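Local coordinates for protein Myo-inositol phosphohydrolase (PDB 4WU3) that probably removes phosphate groups from inositol hexakisphosphate (phytate) by hydrolysis as a protein-tyrosine-phosphatase-like phytase, and binds inositol-(1,3,4,5)-tetrakisphosphate, at residues H512-A517 with M551-M556; F538-Q541 with G545-T548; M89-S94 with V254-L259. The protein carries 2 engineered substitutions. All coordinates share one frame; numbering follows the deposited sequence.

Overall arrangement
Contact 3 comes first along the chain and closes before the other two begin. It joins strand 91-94 to helix 247-261, and its centre lies about 44 Å from that of contact 1 and 48 Å from that of contact 2, on the opposite side of the chain's centre. Contacts 1 and 2 have centres about 9 Å apart. Contact 2 is nested within the loop that contact 1 closes, both use helix 545-558, and M551 of one packs on F538 of the other. Both reach the same bound inositol phosphate. Strands 535-539 (contact 2) and 91-94 (contact 3) lie in separate five-stranded mixed sheets of like strand order, as expected for two phosphatase-like family regions.

Contact 1: residues H512-A517 with M551-M556; sequences HIWPSA and MAMYDM. With 4IP (inositol-(1,3,4,5)-tetrakisphosphate), chain F.
W514 and P515 close on M553 of helix 545-558, tying the loop between strand 503-509 and helix 517-529 to the helix that starts at the phosphate-binding loop. In the protein-tyrosine-phosphatase fold a loop at this place usually brings in the general acid, and 512-517 is consistent with such a loop. H512, at its start, faces the ligand instead of the helix. Its ND1 makes a long, weak hydrogen bond of 3.4 Å to OPF of the inositol phosphate, nearly straight at 168°, while W591 meets the imidazole edge-to-face. A histidine suits this place because it offers a ring N-H to a phosphate from a small, flat group. W514 follows after I513. With its CG anti to the backbone N (chi1 173°), the indole reaches out to M553, and its CH2 lies 4.1 Å from the M553 SD. The sulfur sits 5.0 Å from the centroid of the six-membered ring of W514, an oblique Met-aromatic contact. I520, M602 and I603 complete the apolar surroundings of the indole, where a broad aromatic group is at home. P515 lies against the face of its neighbour, its CD 3.4 Å above the W514 ring plane and offset to the rim; its rigid ring also stiffens the loop. Next, S516 is the N-cap of helix 517-529, its OG taking the backbone N-H of N519. Flexible and unbranched, M553 bends at chi3 (-91°), which brings its CE to 4.0 Å from the CG of P515 and 4.1 Å from the CH2 of W514.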
# COMPACT_ATOMS: atom_id res chain seq x y z
N HIS A 512 29.44 5.41 5.09
CA HIS A 512 28.85 4.06 5.00
C HIS A 512 29.08 3.32 3.68
O HIS A 512 28.81 2.13 3.61
CB HIS A 512 27.35 4.07 5.31
CG HIS A 512 27.00 4.77 6.58
ND1 HIS A 512 27.30 4.26 7.82
CD2 HIS A 512 26.37 5.95 6.79
CE1 HIS A 512 26.88 5.10 8.75
NE2 HIS A 512 26.31 6.14 8.16
N ILE A 513 29.55 4.01 2.64
CA ILE A 513 29.58 3.39 1.31
C ILE A 513 30.97 3.32 0.71
O ILE A 513 31.89 4.04 1.11
CB ILE A 513 28.61 4.08 0.31
CG1 ILE A 513 29.21 5.35 -0.27
CG2 ILE A 513 27.28 4.41 0.96
CD1 ILE A 513 28.35 5.96 -1.37
N TRP A 514 31.12 2.40 -0.24
CA TRP A 514 32.39 2.23 -0.92
C TRP A 514 32.72 3.54 -1.64
O TRP A 514 31.90 4.08 -2.35
CB TRP A 514 32.30 1.07 -1.90
CG TRP A 514 33.50 0.95 -2.75
CD1 TRP A 514 33.60 1.27 -4.06
CD2 TRP A 514 34.79 0.49 -2.33
NE1 TRP A 514 34.88 1.03 -4.50
CE2 TRP A 514 35.63 0.56 -3.46
CE3 TRP A 514 35.32 0.03 -1.12
CZ2 TRP A 514 36.97 0.19 -3.42
CZ3 TRP A 514 36.64 -0.34 -1.08
CH2 TRP A 514 37.45 -0.26 -2.22
N PRO A 515 33.93 4.07 -1.42
CA PRO A 515 34.29 5.31 -2.09
C PRO A 515 34.01 5.28 -3.59
O PRO A 515 34.27 4.28 -4.25
CB PRO A 515 35.79 5.43 -1.82
CG PRO A 515 35.99 4.70 -0.53
CD PRO A 515 35.01 3.56 -0.57
N SER A 516 33.45 6.36 -4.14
CA SER A 516 33.12 6.40 -5.55
C SER A 516 34.37 6.33 -6.42
O SER A 516 35.47 6.66 -5.97
CB SER A 516 32.32 7.66 -5.88
OG SER A 516 33.17 8.79 -5.89
N ALA A 517 34.19 5.91 -7.66
CA ALA A 517 35.28 5.90 -8.64
C ALA A 517 36.00 7.23 -8.70
O ALA A 517 37.23 7.27 -8.66
CB ALA A 517 34.72 5.57 -10.02
N MET A 551 43.07 3.50 3.62
CA MET A 551 44.35 2.96 4.09
C MET A 551 44.71 1.63 3.39
O MET A 551 45.86 1.42 3.00
CB MET A 551 44.36 2.78 5.61
CG MET A 551 44.34 4.09 6.38
SD MET A 551 44.00 3.89 8.14
CE MET A 551 45.62 3.35 8.69
N ALA A 552 43.72 0.76 3.22
CA ALA A 552 43.92 -0.52 2.56
C ALA A 552 44.26 -0.34 1.08
O ALA A 552 45.06 -1.09 0.53
CB ALA A 552 42.67 -1.39 2.72
N MET A 553 43.65 0.65 0.43
CA MET A 553 43.93 0.90 -0.98
C MET A 553 45.35 1.44 -1.19
O MET A 553 46.04 1.05 -2.13
CB MET A 553 42.92 1.89 -1.56
CG MET A 553 41.59 1.25 -1.92
SD MET A 553 40.50 2.41 -2.74
CE MET A 553 39.60 3.13 -1.37
N TYR A 554 45.77 2.34 -0.31
CA TYR A 554 47.12 2.87 -0.37
C TYR A 554 48.15 1.78 -0.03
O TYR A 554 49.16 1.65 -0.73
CB TYR A 554 47.25 4.05 0.60
CG TYR A 554 48.56 4.79 0.52
CD1 TYR A 554 49.06 5.24 -0.69
CD2 TYR A 554 49.29 5.06 1.67
CE1 TYR A 554 50.26 5.92 -0.76
CE2 TYR A 554 50.48 5.75 1.60
CZ TYR A 554 50.96 6.18 0.39
OH TYR A 554 52.16 6.86 0.32
N ASP A 555 47.91 1.01 1.02
CA ASP A 555 48.76 -0.11 1.37
C ASP A 555 48.99 -0.99 0.14
O ASP A 555 50.14 -1.28 -0.22
CB ASP A 555 48.14 -0.90 2.52
CG ASP A 555 49.14 -1.83 3.23
OD1 ASP A 555 50.31 -1.96 2.78
OD2 ASP A 555 48.75 -2.45 4.25
N MET A 556 47.90 -1.41 -0.50
CA MET A 556 47.98 -2.28 -1.68
C MET A 556 48.82 -1.65 -2.76
O MET A 556 49.66 -2.32 -3.37
CB MET A 556 46.60 -2.52 -2.29
CG MET A 556 45.73 -3.53 -1.59
SD MET A 556 44.10 -3.59 -2.35
CE MET A 556 43.11 -3.75 -0.88
C1 4IP F . 31.68 4.88 10.02
O1 4IP F . 33.09 5.08 9.93
C2 4IP F . 31.07 5.85 11.02
O2 4IP F . 31.73 5.72 12.27
C3 4IP F . 29.59 5.58 11.23
O3 4IP F . 29.07 6.49 12.20
C4 4IP F . 29.33 4.15 11.68
O4 4IP F . 27.92 3.93 11.77
C5 4IP F . 29.94 3.17 10.69
O5 4IP F . 29.76 1.82 11.13
C6 4IP F . 31.43 3.44 10.47
O6 4IP F . 31.97 2.54 9.50
P1 4IP F . 33.76 6.21 9.00
O1P 4IP F . 33.55 5.71 7.60
O2P 4IP F . 35.19 6.23 9.47
O3P 4IP F . 33.01 7.47 9.35
P3 4IP F . 27.82 7.45 11.84
O4P 4IP F . 26.87 6.54 11.10
O5P 4IP F . 28.44 8.54 11.00
O6P 4IP F . 27.29 7.91 13.17
P4 4IP F . 27.22 3.31 13.09
O7P 4IP F . 27.78 4.11 14.24
O8P 4IP F . 25.75 3.56 12.84
O9P 4IP F . 27.65 1.85 13.07
P5 4IP F . 29.45 0.66 10.06
OPF 4IP F . 28.73 1.34 8.91
OPG 4IP F . 28.59 -0.31 10.85
OPH 4IP F . 30.82 0.12 9.68

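Contact 2: residues F538-Q541 with G545-T548; sequences FHSQ and GRTT. Engineered in segment 538-541: S540 (natural residue Cys). With 4IP (inositol-(1,3,4,5)-tetrakisphosphate), chain F.
T547 gives its hydroxyl proton to S540, OG1 to OG at 2.7 Å, and the T547 backbone N adds a weak bond to the same oxygen. S540 is engineered, serine for the natural cysteine; its OG points at the ligand phosphate, but the modelled approach to O2P is too short to trust. The methyl CG2 of T547 turns the other way and packs on CB of F538. H539, last residue of the strand, donates from ND1 to the S540 O at 3.0 Å, in the carbonyl plane on a lone pair, while NE2 is taken by E493. This is the P-loop of the tyrosine phosphatases, CX5R in the natural sequence, wrapped round the P1 phosphate at the start of helix 545-558. Q541 N donates to O3P. R546 gives O1P two bonds, from its backbone N (178°) and NE. Its NH2 reaches O3P at 2.7 Å. P1 lies at the guanidinium edge, in its plane, and S540 CB covers one face. A leucine in place of R546 would probably leave O3P without its charged partner and E424 without the salt bridge that NH1 makes. G545 N adds weak bonds to O1 and O6; glycine suits because a beta carbon would collide with O6.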
# COMPACT_ATOMS: atom_id res chain seq x y z
N PHE A 538 44.93 9.50 7.41
CA PHE A 538 43.54 9.47 7.01
C PHE A 538 42.62 9.54 8.21
O PHE A 538 42.84 8.87 9.22
CB PHE A 538 43.24 8.19 6.25
CG PHE A 538 43.95 8.09 4.95
CD1 PHE A 538 43.40 8.63 3.81
CD2 PHE A 538 45.16 7.44 4.86
CE1 PHE A 538 44.06 8.53 2.60
CE2 PHE A 538 45.83 7.35 3.66
CZ PHE A 538 45.27 7.89 2.52
N HIS A 539 41.57 10.34 8.08
CA HIS A 539 40.50 10.33 9.08
C HIS A 539 39.16 10.45 8.39
O HIS A 539 39.04 10.98 7.29
CB HIS A 539 40.68 11.45 10.13
CG HIS A 539 40.13 12.78 9.72
ND1 HIS A 539 38.80 13.10 9.81
CD2 HIS A 539 40.74 13.86 9.19
CE1 HIS A 539 38.61 14.32 9.35
NE2 HIS A 539 39.77 14.81 8.97
N SER A 540 38.14 9.94 9.05
CA SER A 540 36.77 10.17 8.63
C SER A 540 36.04 10.54 9.91
O SER A 540 36.55 11.35 10.68
CB SER A 540 36.20 8.94 7.93
OG SER A 540 36.69 7.77 8.54
N GLN A 541 34.86 9.99 10.15
CA GLN A 541 34.11 10.33 11.36
C GLN A 541 34.62 9.48 12.50
O GLN A 541 35.01 10.00 13.54
CB GLN A 541 32.59 10.12 11.17
CG GLN A 541 31.71 10.84 12.19
CD GLN A 541 31.62 10.14 13.54
OE1 GLN A 541 31.75 8.92 13.63
NE2 GLN A 541 31.38 10.91 14.59
N GLY A 545 35.14 2.81 8.60
CA GLY A 545 34.76 2.49 7.22
C GLY A 545 35.58 3.16 6.12
O GLY A 545 36.35 2.51 5.41
N ARG A 546 35.38 4.46 5.97
CA ARG A 546 36.09 5.21 4.96
C ARG A 546 37.61 5.25 5.17
O ARG A 546 38.37 5.06 4.23
CB ARG A 546 35.53 6.62 4.89
CG ARG A 546 34.15 6.67 4.26
CD ARG A 546 33.51 8.03 4.45
NE ARG A 546 33.17 8.25 5.85
CZ ARG A 546 32.60 9.35 6.32
NH1 ARG A 546 32.29 10.34 5.49
NH2 ARG A 546 32.32 9.46 7.62
N THR A 547 38.03 5.47 6.41
CA THR A 547 39.45 5.54 6.72
C THR A 547 40.20 4.24 6.41
O THR A 547 41.27 4.27 5.79
CB THR A 547 39.65 5.89 8.21
OG1 THR A 547 39.32 7.27 8.42
CG2 THR A 547 41.09 5.66 8.65
N THR A 548 39.64 3.10 6.83
CA THR A 548 40.28 1.81 6.61
C THR A 548 40.25 1.40 5.14
O THR A 548 41.18 0.77 4.64
CB THR A 548 39.64 0.69 7.45
OG1 THR A 548 39.54 1.11 8.81
CG2 THR A 548 40.49 -0.55 7.37
C1 4IP F . 31.68 4.88 10.02
O1 4IP F . 33.09 5.08 9.93
C2 4IP F . 31.07 5.85 11.02
O2 4IP F . 31.73 5.72 12.27
C3 4IP F . 29.59 5.58 11.23
O3 4IP F . 29.07 6.49 12.20
C4 4IP F . 29.33 4.15 11.68
O4 4IP F . 27.92 3.93 11.77
C5 4IP F . 29.94 3.17 10.69
O5 4IP F . 29.76 1.82 11.13
C6 4IP F . 31.43 3.44 10.47
O6 4IP F . 31.97 2.54 9.50
P1 4IP F . 33.76 6.21 9.00
O1P 4IP F . 33.55 5.71 7.60
O2P 4IP F . 35.19 6.23 9.47
O3P 4IP F . 33.01 7.47 9.35
P3 4IP F . 27.82 7.45 11.84
O4P 4IP F . 26.87 6.54 11.10
O5P 4IP F . 28.44 8.54 11.00
O6P 4IP F . 27.29 7.91 13.17
P4 4IP F . 27.22 3.31 13.09
O7P 4IP F . 27.78 4.11 14.24
O8P 4IP F . 25.75 3.56 12.84
O9P 4IP F . 27.65 1.85 13.07
P5 4IP F . 29.45 0.66 10.06
OPF 4IP F . 28.73 1.34 8.91
OPG 4IP F . 28.59 -0.31 10.85
OPH 4IP F . 30.82 0.12 9.68

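Contact 3: residues M89-S94 with V254-L259; sequences MNVSAS and VMHDIL
H256 turns its imidazole edge to the backbone of M89 and one face to V91, so a single flat side chain fastens helix 247-261 to the start of strand 91-94. The arrangement is a helix packed against a mixed beta-sheet of the phosphatase-like fold, in which strand 91-94 runs parallel to strand 237-241, and the chain passes from that strand into the same helix. The edge contact is a hydrogen bond from H256 NE2 to M89 O, 3.0 Å long with an angle of 166° at the hydrogen. The oxygen lies close to the plane of the imidazole, although the donor is tilted from the plane of the carbonyl. At the other ring nitrogen, ND1 is bonded to the hydroxyl of Y240, and the two partners together fix the rotation of the buried ring. Histidine fits here because it has a polar atom on each flank of the ring and flat faces for apolar neighbours. V91 comes from the strand straight onto one face: its CG2 stands 3.6 Å from the ring centroid and only 7° off the normal, a CH-pi contact. That methyl is anti to the V91 backbone N, which directs it at the helix, and CB also rests 3.6 Å from the H256 NE2. A beta-branched valine suits both the extended strand and this close cover. Beside the ring, M89 runs across D257 at an angle, with its CB 4.1 Å from the H256 CD2. The carboxylate of D257 is held by a salt bridge from R273 and by N261 and Q274, and the M89 SD lies 3.8 Å from the D257 OD1.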
# COMPACT_ATOMS: atom_id res chain seq x y z
N MET A 89 2.17 7.91 -32.41
CA MET A 89 2.88 7.91 -31.13
C MET A 89 4.23 7.21 -31.22
O MET A 89 5.10 7.45 -30.38
CB MET A 89 2.01 7.23 -30.07
CG MET A 89 0.75 8.02 -29.75
SD MET A 89 0.00 7.53 -28.20
CE MET A 89 -0.42 5.83 -28.55
N ASN A 90 4.38 6.35 -32.22
CA ASN A 90 5.64 5.65 -32.46
C ASN A 90 6.06 4.88 -31.23
O ASN A 90 7.16 5.05 -30.71
CB ASN A 90 6.72 6.63 -32.89
CG ASN A 90 6.50 7.15 -34.29
OD1 ASN A 90 5.76 6.55 -35.08
ND2 ASN A 90 7.15 8.26 -34.63
N VAL A 91 5.17 4.00 -30.80
CA VAL A 91 5.33 3.34 -29.55
C VAL A 91 4.86 1.89 -29.65
O VAL A 91 3.91 1.59 -30.37
CB VAL A 91 4.53 4.10 -28.47
CG1 VAL A 91 3.05 3.77 -28.57
CG2 VAL A 91 5.06 3.76 -27.10
N SER A 92 5.54 1.00 -28.94
CA SER A 92 5.03 -0.37 -28.74
C SER A 92 5.35 -0.81 -27.32
O SER A 92 6.02 -0.10 -26.58
CB SER A 92 5.60 -1.36 -29.77
OG SER A 92 7.02 -1.38 -29.75
N ALA A 93 4.85 -1.98 -26.93
CA ALA A 93 5.01 -2.50 -25.58
C ALA A 93 4.78 -4.01 -25.53
O ALA A 93 4.16 -4.59 -26.43
CB ALA A 93 4.04 -1.80 -24.64
N SER A 94 5.27 -4.64 -24.47
CA SER A 94 5.14 -6.09 -24.33
C SER A 94 5.69 -6.53 -23.00
O SER A 94 6.21 -5.73 -22.23
CB SER A 94 5.94 -6.82 -25.41
OG SER A 94 7.34 -6.61 -25.22
N VAL A 254 0.42 4.52 -20.86
CA VAL A 254 -0.49 5.61 -20.49
C VAL A 254 0.26 6.94 -20.35
O VAL A 254 -0.21 7.96 -20.84
CB VAL A 254 -1.24 5.29 -19.19
CG1 VAL A 254 -1.88 6.54 -18.60
CG2 VAL A 254 -2.30 4.24 -19.45
N MET A 255 1.41 6.94 -19.68
CA MET A 255 2.25 8.15 -19.62
C MET A 255 2.64 8.66 -21.01
O MET A 255 2.57 9.85 -21.29
CB MET A 255 3.52 7.89 -18.80
CG MET A 255 3.27 7.71 -17.31
SD MET A 255 4.72 7.05 -16.46
CE MET A 255 5.88 8.41 -16.66
N HIS A 256 3.07 7.75 -21.88
CA HIS A 256 3.45 8.10 -23.24
C HIS A 256 2.28 8.77 -23.98
O HIS A 256 2.44 9.85 -24.56
CB HIS A 256 3.90 6.83 -23.99
CG HIS A 256 4.61 7.09 -25.28
ND1 HIS A 256 5.98 7.17 -25.38
CD2 HIS A 256 4.13 7.28 -26.53
CE1 HIS A 256 6.32 7.40 -26.63
NE2 HIS A 256 5.22 7.46 -27.36
N ASP A 257 1.12 8.12 -23.93
CA ASP A 257 -0.09 8.63 -24.59
C ASP A 257 -0.37 10.04 -24.07
O ASP A 257 -0.66 10.95 -24.84
CB ASP A 257 -1.25 7.68 -24.29
CG ASP A 257 -2.43 7.87 -25.23
OD1 ASP A 257 -2.58 8.95 -25.83
OD2 ASP A 257 -3.25 6.93 -25.34
N ILE A 258 -0.26 10.22 -22.76
CA ILE A 258 -0.49 11.52 -22.13
C ILE A 258 0.49 12.59 -22.62
O ILE A 258 0.10 13.73 -22.91
CB ILE A 258 -0.38 11.39 -20.60
CG1 ILE A 258 -1.66 10.75 -20.03
CG2 ILE A 258 -0.11 12.75 -19.97
CD1 ILE A 258 -1.48 10.18 -18.64
N LEU A 259 1.76 12.24 -22.70
CA LEU A 259 2.79 13.16 -23.19
C LEU A 259 2.54 13.60 -24.64
O LEU A 259 2.88 14.71 -25.03
CB LEU A 259 4.17 12.51 -23.10
CG LEU A 259 4.80 12.49 -21.70
CD1 LEU A 259 5.96 11.52 -21.64
CD2 LEU A 259 5.23 13.90 -21.30